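Potential RNA-dependent RNA polymerase (Human picobirnavirus, PDB 5I62) catalyses RNA-templated RNA synthesis from ribonucleoside triphosphates and probably serves both transcription and genome replication of this small double-stranded RNA virus. Local coordinates at residues A134-S139 against F206-N211. Residues are numbered along the deposited sequence; the frame is centred on the assembly and turned at random.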
loop_
_atom_site.group_PDB
_atom_site.type_symbol
_atom_site.label_atom_id
_atom_site.label_comp_id
_atom_site.label_asym_id
_atom_site.label_seq_id
_atom_site.Cartn_x
_atom_site.Cartn_y
_atom_site.Cartn_z
ATOM N N ALA A 134 22.135 3.230 1.850
ATOM C CA ALA A 134 22.687 2.074 1.144
ATOM C C ALA A 134 21.612 1.044 0.827
ATOM O O ALA A 134 21.668 0.374 -0.212
ATOM C CB ALA A 134 23.806 1.439 1.964
ATOM N N VAL A 135 20.613 0.906 1.693
ATOM C CA VAL A 135 19.635 -0.146 1.444
ATOM C C VAL A 135 18.339 0.391 0.831
ATOM O O VAL A 135 17.509 -0.401 0.380
ATOM C CB VAL A 135 19.374 -0.932 2.737
ATOM C CG1 VAL A 135 20.689 -1.265 3.430
ATOM C CG2 VAL A 135 18.559 -0.162 3.623
ATOM N N MET A 136 18.164 1.718 0.770
ATOM C CA MET A 136 16.989 2.319 0.148
ATOM C C MET A 136 16.951 2.067 -1.355
ATOM O O MET A 136 17.980 1.855 -2.005
ATOM C CB MET A 136 16.949 3.837 0.373
ATOM C CG MET A 136 16.683 4.270 1.786
ATOM S SD MET A 136 16.852 6.060 1.915
ATOM C CE MET A 136 15.428 6.683 1.053
ATOM N N LYS A 137 15.740 2.142 -1.910
ATOM C CA LYS A 137 15.590 2.273 -3.353
ATOM C C LYS A 137 16.160 3.612 -3.798
ATOM O O LYS A 137 15.796 4.661 -3.264
ATOM C CB LYS A 137 14.119 2.202 -3.755
ATOM C CG LYS A 137 13.590 0.805 -3.960
ATOM C CD LYS A 137 12.121 0.815 -4.385
ATOM C CE LYS A 137 11.991 1.078 -5.880
ATOM N NZ LYS A 137 10.666 0.641 -6.392
ATOM N N LYS A 138 17.071 3.582 -4.768
ATOM C CA LYS A 138 17.669 4.822 -5.240
ATOM C C LYS A 138 17.349 5.067 -6.709
ATOM O O LYS A 138 17.847 6.032 -7.305
ATOM C CB LYS A 138 19.165 4.833 -4.928
ATOM C CG LYS A 138 19.324 4.889 -3.398
ATOM C CD LYS A 138 20.747 4.991 -2.910
ATOM C CE LYS A 138 21.506 3.711 -3.129
ATOM N NZ LYS A 138 20.921 2.560 -2.386
ATOM N N SER A 139 16.477 4.245 -7.282
ATOM C CA SER A 139 15.796 4.532 -8.532
ATOM C C SER A 139 14.638 5.505 -8.370
ATOM O O SER A 139 14.180 6.072 -9.375
ATOM C CB SER A 139 15.221 3.244 -9.121
ATOM O OG SER A 139 14.351 3.534 -10.197
ATOM N N PHE A 206 7.757 12.416 -0.976
ATOM C CA PHE A 206 8.504 13.085 0.081
ATOM C C PHE A 206 9.905 13.463 -0.380
ATOM O O PHE A 206 10.480 12.788 -1.225
ATOM C CB PHE A 206 8.625 12.180 1.306
ATOM C CG PHE A 206 7.519 12.346 2.303
ATOM C CD1 PHE A 206 6.198 12.273 1.909
ATOM C CD2 PHE A 206 7.798 12.574 3.635
ATOM C CE1 PHE A 206 5.164 12.409 2.821
ATOM C CE2 PHE A 206 6.769 12.711 4.566
ATOM C CZ PHE A 206 5.447 12.634 4.147
ATOM N N PRO A 207 10.475 14.523 0.201
ATOM C CA PRO A 207 11.897 14.817 -0.015
ATOM C C PRO A 207 12.761 13.649 0.425
ATOM O O PRO A 207 12.521 13.034 1.466
ATOM C CB PRO A 207 12.152 16.052 0.864
ATOM C CG PRO A 207 10.802 16.658 1.093
ATOM C CD PRO A 207 9.856 15.472 1.148
ATOM N N PHE A 208 13.777 13.364 -0.389
ATOM C CA PHE A 208 14.772 12.342 -0.082
ATOM C C PHE A 208 15.305 12.496 1.346
ATOM O O PHE A 208 15.391 11.517 2.093
ATOM C CB PHE A 208 15.906 12.454 -1.124
ATOM C CG PHE A 208 16.856 11.270 -1.179
ATOM C CD1 PHE A 208 16.542 10.049 -0.611
ATOM C CD2 PHE A 208 18.095 11.401 -1.833
ATOM C CE1 PHE A 208 17.427 8.979 -0.684
ATOM C CE2 PHE A 208 18.980 10.340 -1.896
ATOM C CZ PHE A 208 18.650 9.125 -1.317
ATOM N N ALA A 209 15.662 13.727 1.743
ATOM C CA ALA A 209 16.230 13.948 3.075
ATOM C C ALA A 209 15.262 13.519 4.181
ATOM O O ALA A 209 15.677 12.916 5.183
ATOM C CB ALA A 209 16.628 15.417 3.256
ATOM N N VAL A 210 13.973 13.827 4.029
ATOM C CA VAL A 210 12.998 13.399 5.033
ATOM C C VAL A 210 12.901 11.879 5.061
ATOM O O VAL A 210 12.923 11.264 6.132
ATOM C CB VAL A 210 11.616 14.042 4.788
ATOM C CG1 VAL A 210 10.575 13.515 5.831
ATOM C CG2 VAL A 210 11.695 15.558 4.855
ATOM N N ASN A 211 12.787 11.251 3.884
ATOM C CA ASN A 211 12.672 9.795 3.829
ATOM C C ASN A 211 13.898 9.108 4.438
ATOM O O ASN A 211 13.762 8.102 5.141
ATOM C CB ASN A 211 12.457 9.332 2.388
ATOM C CG ASN A 211 11.000 9.374 1.962
ATOM O OD1 ASN A 211 10.080 9.368 2.796
ATOM N ND2 ASN A 211 10.782 9.411 0.671
#
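Met-136 reaches across to Phe-208 with the end of its thioether, and the methyl carbon CE lies near the ring plane beyond the edge, 3.5 Å from CE1 of Phe-208. The sulfur stands at the same edge: Met-136 SD is 5.3 Å from the centroid of the Phe-208 ring, on a line 78° off the ring normal. These values define an edge-on Met-aromatic contact, with neither ring face engaged by the methionine. The thioether chain runs out extended and bends at chi3 (71°), which turns CE toward the second segment. There the methyl also approaches CB of Asn-211, one helical turn beyond Pro-207, at 4.2 Å. On the other side, Phe-208 carries CG anti to its backbone nitrogen (chi1 -166°), a torsion that brings the ring to Met-136.

The contact joins the C-terminal end of helix 129-135, which Met-136 is the first residue to leave, to the start of helix 208-228, N-capped by Pro-207, within the RNA-dependent RNA polymerase family region. Arg-150 packs against Met-136, Phe-208 and Asn-211, so helix 150-157 joins the cluster. Pro-207 on Met-171 and Val-210 on Cys-169 seat the same helix start on strand 168-173 of the mixed sheet, which makes this core packing. Each segment has hydrogen bonds of its own, Lys-138 NZ to Met-136 O at 3.0 Å and Asn-211 N to Pro-207 O. Between the two, the chemistry is apolar and sulfur-aromatic, implying cohesion by dispersion and burial.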